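Local structure of outer surface protein (Borrelia burgdorferi, 5IZT) at residues Phe204-Asp209 with Asn247-Phe252; Gln210-Asp215 with Ile269-Tyr274; Gln313-Ala318 with Phe323-Lys328. The protein is of unknown function but belongs to the PFam54 family of helical Borrelia surface lipoproteins, some of whose relatives bind complement regulators. All blocks are in the same frame, centred on the assembly; numbering follows the deposited sequence.

Contact 1 (Phe204-Asp209 with Asn247-Phe252)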
loop_
_atom_site.group_PDB
_atom_site.type_symbol
_atom_site.label_atom_id
_atom_site.label_comp_id
_atom_site.label_asym_id
_atom_site.label_seq_id
_atom_site.Cartn_x
_atom_site.Cartn_y
_atom_site.Cartn_z
ATOM N N PHE A 204 7.793 15.744 4.319
ATOM C CA PHE A 204 7.227 14.986 5.421
ATOM C C PHE A 204 8.354 14.419 6.271
ATOM O O PHE A 204 9.367 13.954 5.744
ATOM C CB PHE A 204 6.349 13.880 4.840
ATOM C CG PHE A 204 5.903 12.841 5.822
ATOM C CD1 PHE A 204 4.664 12.938 6.430
ATOM C CD2 PHE A 204 6.693 11.739 6.088
ATOM C CE1 PHE A 204 4.237 11.963 7.314
ATOM C CE2 PHE A 204 6.275 10.760 6.960
ATOM C CZ PHE A 204 5.046 10.873 7.578
ATOM N N ARG A 205 8.173 14.443 7.593
ATOM C CA ARG A 205 9.157 13.855 8.490
ATOM C C ARG A 205 8.468 13.066 9.596
ATOM O O ARG A 205 7.414 13.462 10.099
ATOM C CB ARG A 205 10.071 14.922 9.105
ATOM C CG ARG A 205 11.484 14.414 9.339
ATOM C CD ARG A 205 12.372 15.480 9.947
ATOM N NE ARG A 205 13.774 15.066 10.013
ATOM C CZ ARG A 205 14.325 14.426 11.043
ATOM N NH1 ARG A 205 13.596 14.119 12.109
ATOM N NH2 ARG A 205 15.611 14.097 11.008
ATOM N N GLU A 206 9.061 11.928 9.935
ATOM C CA GLU A 206 8.535 11.046 10.974
ATOM C C GLU A 206 8.794 11.627 12.370
ATOM O O GLU A 206 9.909 12.056 12.677
ATOM C CB GLU A 206 9.198 9.681 10.811
ATOM C CG GLU A 206 9.044 8.696 11.922
ATOM C CD GLU A 206 9.739 7.385 11.592
ATOM O OE1 GLU A 206 10.974 7.283 11.781
ATOM O OE2 GLU A 206 9.056 6.450 11.163
ATOM N N THR A 207 7.766 11.632 13.220
ATOM C CA THR A 207 7.930 12.093 14.591
ATOM C C THR A 207 8.695 11.070 15.423
ATOM O O THR A 207 8.825 9.901 15.058
ATOM C CB THR A 207 6.579 12.365 15.240
ATOM O OG1 THR A 207 5.787 11.178 15.178
ATOM C CG2 THR A 207 5.861 13.496 14.512
ATOM N N TYR A 208 9.202 11.523 16.577
ATOM C CA TYR A 208 10.030 10.627 17.376
ATOM C C TYR A 208 9.246 9.395 17.824
ATOM O O TYR A 208 9.776 8.278 17.815
ATOM C CB TYR A 208 10.615 11.348 18.595
ATOM C CG TYR A 208 11.555 10.439 19.347
ATOM C CD1 TYR A 208 12.867 10.269 18.911
ATOM C CD2 TYR A 208 11.133 9.719 20.459
ATOM C CE1 TYR A 208 13.738 9.425 19.571
ATOM C CE2 TYR A 208 11.998 8.870 21.126
ATOM C CZ TYR A 208 13.300 8.730 20.680
ATOM O OH TYR A 208 14.171 7.893 21.338
ATOM N N ASP A 209 7.984 9.571 18.220
ATOM C CA ASP A 209 7.185 8.423 18.640
ATOM C C ASP A 209 6.542 7.677 17.459
ATOM O O ASP A 209 5.633 6.867 17.687
ATOM C CB ASP A 209 6.128 8.851 19.683
ATOM C CG ASP A 209 5.019 9.752 19.121
ATOM O OD1 ASP A 209 4.886 9.913 17.894
ATOM O OD2 ASP A 209 4.257 10.320 19.935
ATOM N N ASN A 247 12.940 2.629 6.311
ATOM C CA ASN A 247 12.465 2.417 4.944
ATOM C C ASN A 247 11.088 1.761 4.930
ATOM O O ASN A 247 10.204 2.161 4.157
ATOM C CB ASN A 247 13.474 1.557 4.185
ATOM C CG ASN A 247 13.119 1.402 2.716
ATOM O OD1 ASN A 247 13.225 2.353 1.944
ATOM N ND2 ASN A 247 12.687 0.213 2.327
ATOM N N GLU A 248 10.878 0.758 5.787
ATOM C CA GLU A 248 9.604 0.050 5.775
ATOM C C GLU A 248 8.486 0.867 6.409
ATOM O O GLU A 248 7.353 0.847 5.913
ATOM C CB GLU A 248 9.721 -1.299 6.486
ATOM C CG GLU A 248 8.413 -2.073 6.416
ATOM C CD GLU A 248 8.578 -3.551 6.187
ATOM O OE1 GLU A 248 8.157 -4.326 7.069
ATOM O OE2 GLU A 248 9.130 -3.942 5.143
ATOM N N ARG A 249 8.759 1.577 7.515
ATOM C CA ARG A 249 7.747 2.496 8.030
ATOM C C ARG A 249 7.343 3.509 6.971
ATOM O O ARG A 249 6.175 3.905 6.895
ATOM C CB ARG A 249 8.255 3.236 9.276
ATOM C CG ARG A 249 8.623 2.314 10.431
ATOM C CD ARG A 249 8.800 3.116 11.711
ATOM N NE ARG A 249 9.945 4.026 11.706
ATOM C CZ ARG A 249 11.148 3.705 12.170
ATOM N NH1 ARG A 249 11.376 2.471 12.635
ATOM N NH2 ARG A 249 12.120 4.617 12.189
ATOM N N ASN A 250 8.285 3.923 6.134
ATOM C CA ASN A 250 7.923 4.898 5.116
ATOM C C ASN A 250 7.017 4.313 4.043
ATOM O O ASN A 250 6.311 5.079 3.369
ATOM C CB ASN A 250 9.181 5.510 4.512
ATOM C CG ASN A 250 9.681 6.689 5.325
ATOM O OD1 ASN A 250 10.070 6.539 6.481
ATOM N ND2 ASN A 250 9.648 7.872 4.732
ATOM N N LYS A 251 6.997 2.984 3.871
ATOM C CA LYS A 251 6.003 2.406 2.964
ATOM C C LYS A 251 4.594 2.599 3.511
ATOM O O LYS A 251 3.652 2.813 2.741
ATOM C CB LYS A 251 6.281 0.923 2.731
ATOM C CG LYS A 251 7.713 0.662 2.252
ATOM C CD LYS A 251 7.771 0.179 0.858
ATOM C CE LYS A 251 9.228 -0.009 0.420
ATOM N NZ LYS A 251 9.666 1.119 -0.447
ATOM N N PHE A 252 4.414 2.479 4.836
ATOM C CA PHE A 252 3.097 2.767 5.404
ATOM C C PHE A 252 2.744 4.240 5.237
ATOM O O PHE A 252 1.593 4.578 4.929
ATOM C CB PHE A 252 3.019 2.390 6.889
ATOM C CG PHE A 252 1.660 2.634 7.470
ATOM C CD1 PHE A 252 0.590 1.787 7.143
ATOM C CD2 PHE A 252 1.422 3.738 8.283
ATOM C CE1 PHE A 252 -0.686 2.025 7.645
ATOM C CE2 PHE A 252 0.128 3.996 8.792
ATOM C CZ PHE A 252 -0.919 3.128 8.479
#

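Contact 2 (Gln210-Asp215 with Ile269-Tyr274). Unlike the reference sequence in segment 269-274: T272 (reference Ala).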
loop_
_atom_site.group_PDB
_atom_site.type_symbol
_atom_site.label_atom_id
_atom_site.label_comp_id
_atom_site.label_asym_id
_atom_site.label_seq_id
_atom_site.Cartn_x
_atom_site.Cartn_y
_atom_site.Cartn_z
ATOM N N GLN A 210 6.999 7.939 16.228
ATOM C CA GLN A 210 6.505 7.282 15.005
ATOM C C GLN A 210 4.971 7.287 14.958
ATOM O O GLN A 210 4.321 6.259 14.734
ATOM C CB GLN A 210 7.069 5.854 14.884
ATOM C CG GLN A 210 8.603 5.822 14.963
ATOM C CD GLN A 210 9.192 4.430 15.229
ATOM O OE1 GLN A 210 8.511 3.415 15.123
ATOM N NE2 GLN A 210 10.473 4.396 15.586
ATOM N N PHE A 211 4.395 8.469 15.205
ATOM C CA PHE A 211 2.947 8.701 15.149
ATOM C C PHE A 211 2.186 7.733 16.060
ATOM O O PHE A 211 1.176 7.144 15.667
ATOM C CB PHE A 211 2.438 8.620 13.704
ATOM C CG PHE A 211 3.190 9.522 12.756
ATOM C CD1 PHE A 211 2.932 10.886 12.723
ATOM C CD2 PHE A 211 4.176 9.008 11.918
ATOM C CE1 PHE A 211 3.642 11.731 11.863
ATOM C CE2 PHE A 211 4.888 9.837 11.060
ATOM C CZ PHE A 211 4.620 11.204 11.031
ATOM N N LYS A 212 2.685 7.587 17.290
ATOM C CA LYS A 212 2.155 6.739 18.361
ATOM C C LYS A 212 2.271 5.258 18.033
ATOM O O LYS A 212 1.698 4.420 18.752
ATOM C CB LYS A 212 0.691 7.069 18.705
ATOM C CG LYS A 212 0.429 8.571 18.932
ATOM C CD LYS A 212 0.868 9.046 20.295
ATOM C CE LYS A 212 0.688 10.567 20.429
ATOM N NZ LYS A 212 1.592 11.340 19.513
ATOM N N MET A 213 2.991 4.898 16.970
ATOM C CA MET A 213 3.165 3.496 16.625
ATOM C C MET A 213 4.536 2.940 17.003
ATOM O O MET A 213 4.727 1.714 16.934
ATOM C CB MET A 213 2.891 3.299 15.130
ATOM C CG MET A 213 1.380 3.487 14.841
ATOM S SD MET A 213 0.919 3.276 13.116
ATOM C CE MET A 213 1.582 4.831 12.463
ATOM N N LYS A 214 5.478 3.786 17.446
ATOM C CA LYS A 214 6.754 3.262 17.946
ATOM C C LYS A 214 6.526 2.276 19.080
ATOM O O LYS A 214 7.174 1.226 19.145
ATOM C CB LYS A 214 7.659 4.389 18.446
ATOM C CG LYS A 214 9.022 3.875 18.988
ATOM C CD LYS A 214 9.962 5.021 19.366
ATOM C CE LYS A 214 9.624 5.644 20.729
ATOM N NZ LYS A 214 9.906 4.734 21.888
ATOM N N ASP A 215 5.601 2.600 19.981
ATOM C CA ASP A 215 5.282 1.755 21.120
ATOM C C ASP A 215 3.977 0.996 20.936
ATOM O O ASP A 215 3.403 0.534 21.927
ATOM C CB ASP A 215 5.229 2.576 22.413
ATOM C CG ASP A 215 6.555 3.219 22.755
ATOM O OD1 ASP A 215 7.603 2.669 22.368
ATOM O OD2 ASP A 215 6.552 4.252 23.454
ATOM N N ILE A 269 -5.319 5.353 16.902
ATOM C CA ILE A 269 -6.238 4.229 17.041
ATOM C C ILE A 269 -5.470 2.951 17.359
ATOM O O ILE A 269 -5.887 2.168 18.221
ATOM C CB ILE A 269 -7.095 4.084 15.771
ATOM C CG1 ILE A 269 -7.980 5.323 15.592
ATOM C CG2 ILE A 269 -7.937 2.814 15.831
ATOM C CD1 ILE A 269 -8.492 5.506 14.147
ATOM N N MET A 270 -4.319 2.735 16.703
ATOM C CA MET A 270 -3.487 1.582 17.049
ATOM C C MET A 270 -3.060 1.643 18.505
ATOM O O MET A 270 -3.086 0.625 19.214
ATOM C CB MET A 270 -2.251 1.497 16.152
ATOM C CG MET A 270 -2.529 1.318 14.654
ATOM S SD MET A 270 -3.622 -0.065 14.255
ATOM C CE MET A 270 -5.196 0.775 14.055
ATOM N N GLU A 271 -2.672 2.827 18.971
ATOM C CA GLU A 271 -2.268 2.980 20.362
ATOM C C GLU A 271 -3.399 2.588 21.298
ATOM O O GLU A 271 -3.183 1.848 22.259
ATOM C CB GLU A 271 -1.843 4.426 20.646
ATOM C CG GLU A 271 -1.451 4.626 22.126
ATOM C CD GLU A 271 -0.958 6.036 22.399
ATOM O OE1 GLU A 271 -1.732 6.988 22.177
ATOM O OE2 GLU A 271 0.215 6.189 22.784
ATOM N N THR A 272 -4.624 3.038 21.003
ATOM C CA THR A 272 -5.780 2.643 21.804
ATOM C C THR A 272 -5.964 1.131 21.801
ATOM O O THR A 272 -6.169 0.514 22.858
ATOM C CB THR A 272 -7.044 3.337 21.288
ATOM O OG1 THR A 272 -6.936 4.752 21.509
ATOM C CG2 THR A 272 -8.284 2.804 22.015
ATOM N N LEU A 273 -5.919 0.515 20.614
ATOM C CA LEU A 273 -6.049 -0.942 20.528
ATOM C C LEU A 273 -4.971 -1.655 21.330
ATOM O O LEU A 273 -5.212 -2.724 21.902
ATOM C CB LEU A 273 -5.975 -1.394 19.068
ATOM C CG LEU A 273 -7.145 -1.028 18.157
ATOM C CD1 LEU A 273 -6.804 -1.464 16.746
ATOM C CD2 LEU A 273 -8.415 -1.719 18.652
ATOM N N TYR A 274 -3.758 -1.103 21.347
ATOM C CA TYR A 274 -2.625 -1.785 21.963
ATOM C C TYR A 274 -2.765 -1.914 23.476
ATOM O O TYR A 274 -2.114 -2.786 24.071
ATOM C CB TYR A 274 -1.353 -1.023 21.590
ATOM C CG TYR A 274 -0.049 -1.650 22.028
ATOM C CD1 TYR A 274 0.605 -2.598 21.240
ATOM C CD2 TYR A 274 0.517 -1.293 23.251
ATOM C CE1 TYR A 274 1.818 -3.149 21.649
ATOM C CE2 TYR A 274 1.705 -1.842 23.679
ATOM C CZ TYR A 274 2.354 -2.770 22.889
ATOM O OH TYR A 274 3.543 -3.288 23.368
HETATM O O HOH W 1 1.924 4.365 21.693
#

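Contact 3 (Gln313-Ala318 with Phe323-Lys328)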
loop_
_atom_site.group_PDB
_atom_site.type_symbol
_atom_site.label_atom_id
_atom_site.label_comp_id
_atom_site.label_asym_id
_atom_site.label_seq_id
_atom_site.Cartn_x
_atom_site.Cartn_y
_atom_site.Cartn_z
ATOM N N GLN A 313 10.813 -4.464 -27.358
ATOM C CA GLN A 313 11.890 -5.072 -28.147
ATOM C C GLN A 313 11.412 -6.283 -28.945
ATOM O O GLN A 313 11.873 -6.498 -30.078
ATOM C CB GLN A 313 13.041 -5.439 -27.224
ATOM C CG GLN A 313 13.736 -4.208 -26.690
ATOM C CD GLN A 313 14.397 -3.381 -27.771
ATOM O OE1 GLN A 313 14.884 -3.914 -28.772
ATOM N NE2 GLN A 313 14.434 -2.066 -27.567
ATOM N N ASP A 314 10.475 -7.064 -28.399
ATOM C CA ASP A 314 9.832 -8.114 -29.186
ATOM C C ASP A 314 9.171 -7.530 -30.427
ATOM O O ASP A 314 9.271 -8.087 -31.532
ATOM C CB ASP A 314 8.784 -8.828 -28.332
ATOM C CG ASP A 314 9.396 -9.707 -27.285
ATOM O OD1 ASP A 314 10.632 -9.884 -27.322
ATOM O OD2 ASP A 314 8.636 -10.203 -26.419
ATOM N N TYR A 315 8.469 -6.410 -30.260
ATOM C CA TYR A 315 7.832 -5.763 -31.400
ATOM C C TYR A 315 8.862 -5.241 -32.388
ATOM O O TYR A 315 8.725 -5.435 -33.607
ATOM C CB TYR A 315 6.935 -4.636 -30.898
ATOM C CG TYR A 315 6.411 -3.754 -31.996
ATOM C CD1 TYR A 315 5.467 -4.225 -32.910
ATOM C CD2 TYR A 315 6.814 -2.429 -32.087
ATOM C CE1 TYR A 315 4.972 -3.403 -33.912
ATOM C CE2 TYR A 315 6.316 -1.596 -33.076
ATOM C CZ TYR A 315 5.400 -2.085 -33.985
ATOM O OH TYR A 315 4.915 -1.241 -34.968
ATOM N N LEU A 316 9.919 -4.610 -31.882
ATOM C CA LEU A 316 10.956 -4.105 -32.778
ATOM C C LEU A 316 11.687 -5.241 -33.486
ATOM O O LEU A 316 12.176 -5.057 -34.606
ATOM C CB LEU A 316 11.941 -3.241 -31.986
ATOM C CG LEU A 316 11.396 -1.902 -31.482
ATOM C CD1 LEU A 316 12.473 -1.127 -30.733
ATOM C CD2 LEU A 316 10.858 -1.079 -32.639
ATOM N N ASN A 317 11.748 -6.426 -32.878
ATOM C CA ASN A 317 12.393 -7.565 -33.519
ATOM C C ASN A 317 11.441 -8.375 -34.383
ATOM O O ASN A 317 11.812 -9.465 -34.835
ATOM C CB ASN A 317 13.016 -8.488 -32.465
ATOM C CG ASN A 317 14.245 -7.892 -31.826
ATOM O OD1 ASN A 317 15.038 -7.225 -32.488
ATOM N ND2 ASN A 317 14.419 -8.139 -30.537
ATOM N N ALA A 318 10.237 -7.866 -34.636
ATOM C CA ALA A 318 9.220 -8.508 -35.464
ATOM C C ALA A 318 8.701 -9.805 -34.850
ATOM O O ALA A 318 8.045 -10.595 -35.551
ATOM C CB ALA A 318 9.720 -8.765 -36.894
ATOM N N PHE A 323 -0.788 -5.351 -33.540
ATOM C CA PHE A 323 -1.963 -5.830 -32.823
ATOM C C PHE A 323 -1.557 -6.511 -31.528
ATOM O O PHE A 323 -2.167 -6.281 -30.476
ATOM C CB PHE A 323 -2.779 -6.802 -33.697
ATOM C CG PHE A 323 -3.948 -7.410 -32.971
ATOM C CD1 PHE A 323 -3.803 -8.597 -32.248
ATOM C CD2 PHE A 323 -5.178 -6.773 -32.960
ATOM C CE1 PHE A 323 -4.873 -9.144 -31.547
ATOM C CE2 PHE A 323 -6.261 -7.313 -32.255
ATOM C CZ PHE A 323 -6.108 -8.502 -31.553
ATOM N N ASP A 324 -0.534 -7.368 -31.598
ATOM C CA ASP A 324 -0.104 -8.132 -30.427
ATOM C C ASP A 324 0.415 -7.204 -29.342
ATOM O O ASP A 324 0.110 -7.382 -28.156
ATOM C CB ASP A 324 1.017 -9.089 -30.825
ATOM C CG ASP A 324 0.606 -10.073 -31.893
ATOM O OD1 ASP A 324 -0.604 -10.348 -32.034
ATOM O OD2 ASP A 324 1.504 -10.538 -32.624
ATOM N N PHE A 325 1.209 -6.208 -29.738
ATOM C CA PHE A 325 1.743 -5.236 -28.791
ATOM C C PHE A 325 0.622 -4.406 -28.176
ATOM O O PHE A 325 0.580 -4.214 -26.958
ATOM C CB PHE A 325 2.775 -4.353 -29.509
ATOM C CG PHE A 325 3.670 -3.560 -28.577
ATOM C CD1 PHE A 325 3.671 -3.799 -27.206
ATOM C CD2 PHE A 325 4.500 -2.574 -29.079
ATOM C CE1 PHE A 325 4.492 -3.060 -26.351
ATOM C CE2 PHE A 325 5.327 -1.829 -28.237
ATOM C CZ PHE A 325 5.324 -2.069 -26.864
ATOM N N THR A 326 -0.325 -3.939 -29.001
ATOM C CA THR A 326 -1.492 -3.240 -28.472
ATOM C C THR A 326 -2.227 -4.075 -27.424
ATOM O O THR A 326 -2.558 -3.576 -26.341
ATOM C CB THR A 326 -2.433 -2.880 -29.620
ATOM O OG1 THR A 326 -1.741 -2.028 -30.523
ATOM C CG2 THR A 326 -3.665 -2.170 -29.104
ATOM N N MET A 327 -2.498 -5.350 -27.733
ATOM C CA MET A 327 -3.190 -6.209 -26.771
ATOM C C MET A 327 -2.416 -6.329 -25.462
ATOM O O MET A 327 -3.001 -6.303 -24.374
ATOM C CB MET A 327 -3.419 -7.596 -27.381
ATOM C CG MET A 327 -3.897 -8.661 -26.381
ATOM S SD MET A 327 -4.320 -10.236 -27.174
ATOM C CE MET A 327 -5.788 -9.744 -28.077
ATOM N N LYS A 328 -1.096 -6.465 -25.535
ATOM C CA LYS A 328 -0.329 -6.573 -24.296
ATOM C C LYS A 328 -0.349 -5.263 -23.515
ATOM O O LYS A 328 -0.416 -5.277 -22.281
ATOM C CB LYS A 328 1.103 -7.021 -24.603
ATOM C CG LYS A 328 1.172 -8.464 -25.137
ATOM C CD LYS A 328 2.596 -8.897 -25.458
ATOM C CE LYS A 328 2.610 -10.201 -26.264
ATOM N NZ LYS A 328 1.881 -11.312 -25.584
#

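Contact 1 (Phe204-Asp209 with Asn247-Phe252)
E206 and R249 carry this contact as a side-on, bidentate salt bridge that ties the long loop after helix 179-197 to helix 243-255 of the all-helical PFam54 fold. NE and NH2 of the arginine each take one carboxylate oxygen. R249 NE donates to E206 OE2 over 2.6 Å, and R249 NH2 to E206 OE1 over 2.9 Å, both from the syn side. The oxygens stay close to the guanidinium plane, yet the two flat groups are twisted 36° apart, with both nitrogens meeting their oxygens somewhat out of the carboxylate plane. E206 reaches across because its CG stands anti to the backbone N (chi1 167°) and the chain runs on straight, whereas the arginine bends at chi3 and meets it at about a right angle.

The tight side lies around the guanidinium. R249 is buried, with NH1 bonded to the carbonyls of L238 and S240, so every nitrogen of the group has a partner, and its rotation should be well fixed. Q210 and F218 pack against the same side chain. The positive charge probably favours an ionised carboxylate here.

The other side is looser. R205 starts away from the helix and lies exposed, and the whole contact buries just 143 Å². At the upstream end of the loop segment, the F204 ring leans on Y253 at about 55° between planes. The hydroxyl of that same tyrosine is hydrogen-bonded to E206 OE2, the oxygen already held by R249 NE.

Contact 2 (Gln210-Asp215 with Ile269-Tyr274)
K212 and E271 meet where the two backbones come nearest, one chain passing slantwise over the other. It is the aliphatic part of the lysine that meets the acid: K212 CD sits 3.8 Å from E271 OE1 and equally far from the other carboxylate oxygen. With bends at chi2 (-79°) and chi4, the lysine carries its ammonium away, leaving K212 NZ 6.1 Å from E271 OE1; it forms salt bridges with D209 and E264 instead. The glutamate runs straight out from the helix and turns its polar end to the loop through a bridging water, which donates to E271 OE2 (2.7 Å) and to K212 O (3.0 Å).

That carbonyl belongs to a type I' beta turn from Q210 to M213, closed by M213 N to Q210 O. The tight turn sets loop 210-215 against helix 260-274 in this helical bundle. At its last residue, M213 touches M270, with M213 SD 4.3 Å from M270 CG; F252 and M287 also pack on M213, while I283 packs on M270, which places the methionine pair on the interior side.

At the far end of the helix segment the meeting is of backbone with ring. CG of Y274 stands anti to its own N (chi1 -174°), which swings the ring out to the loop, and the carbonyl oxygen of D215 lies over one face, off-centre toward the rim, 3.4 Å from CE2 of Y274. The same ring stacks with H280, at the start of helix 280-316.

Contact 3 (Gln313-Ala318 with Phe323-Lys328)
The shortest polar bond, N317 N to Q313 O (2.8 Å), belongs to the last turn of the helix that brings Y315 against F325. The helix ends in a Schellman motif: A318, at positive phi, has its N donating to Y315 O (3.0 Å), and K319 N reaches back to D314 O. A short connection leads into helix 322-359, so the two segments form the closed end of a helical hairpin, within a predicted coiled coil.

Across the hairpin the touching is entirely carbon on carbon. F325 CD2 lies 3.7 Å from Y315 CB and as close to Y315 CG, so that it meets the base of the side chain and the near end of the ring. A chi2 of only 10° sends CD2 away from the phenylalanine's own backbone and into the gap between the helices. The ring centroids are 5.5 Å apart with planes inclined at 37°, an oblique pairing.

L180 of helix 179-197 and I320 of the connection pack against both aromatics, and F311 lies against F325 as well. The Y315 hydroxyl is hydrogen-bonded to S322 OG, which pins the ring by its far end. With F325 buried and the pair itself lacking a polar bond, these two segments are held together by apolar burial, with the Y315 to S322 bond as a polar tie beside it, while backbone bonds define where the first helix stops.

How the contacts relate
Contacts 1 and 2 adjoin, their centres 13 Å apart, and their segments alternate along the chain, so two adjoining pieces of one long loop are fixed to two successive helices, 243-255 and 260-274. They share a boundary: D209 O and K214 N, 3.1 Å apart, probably form a hydrogen bond, and F204 CZ packs 3.5 Å from F211 CZ. Y208 O also packs 3.6 Å from K214 CD. Contact 3 stands apart, on the opposite side of the chain's centre, its own centre 42 Å from that of contact 1 and 50 Å from that of contact 2. Helix 280-316, which begins near contact 2, spans much of this distance and ends at contact 3.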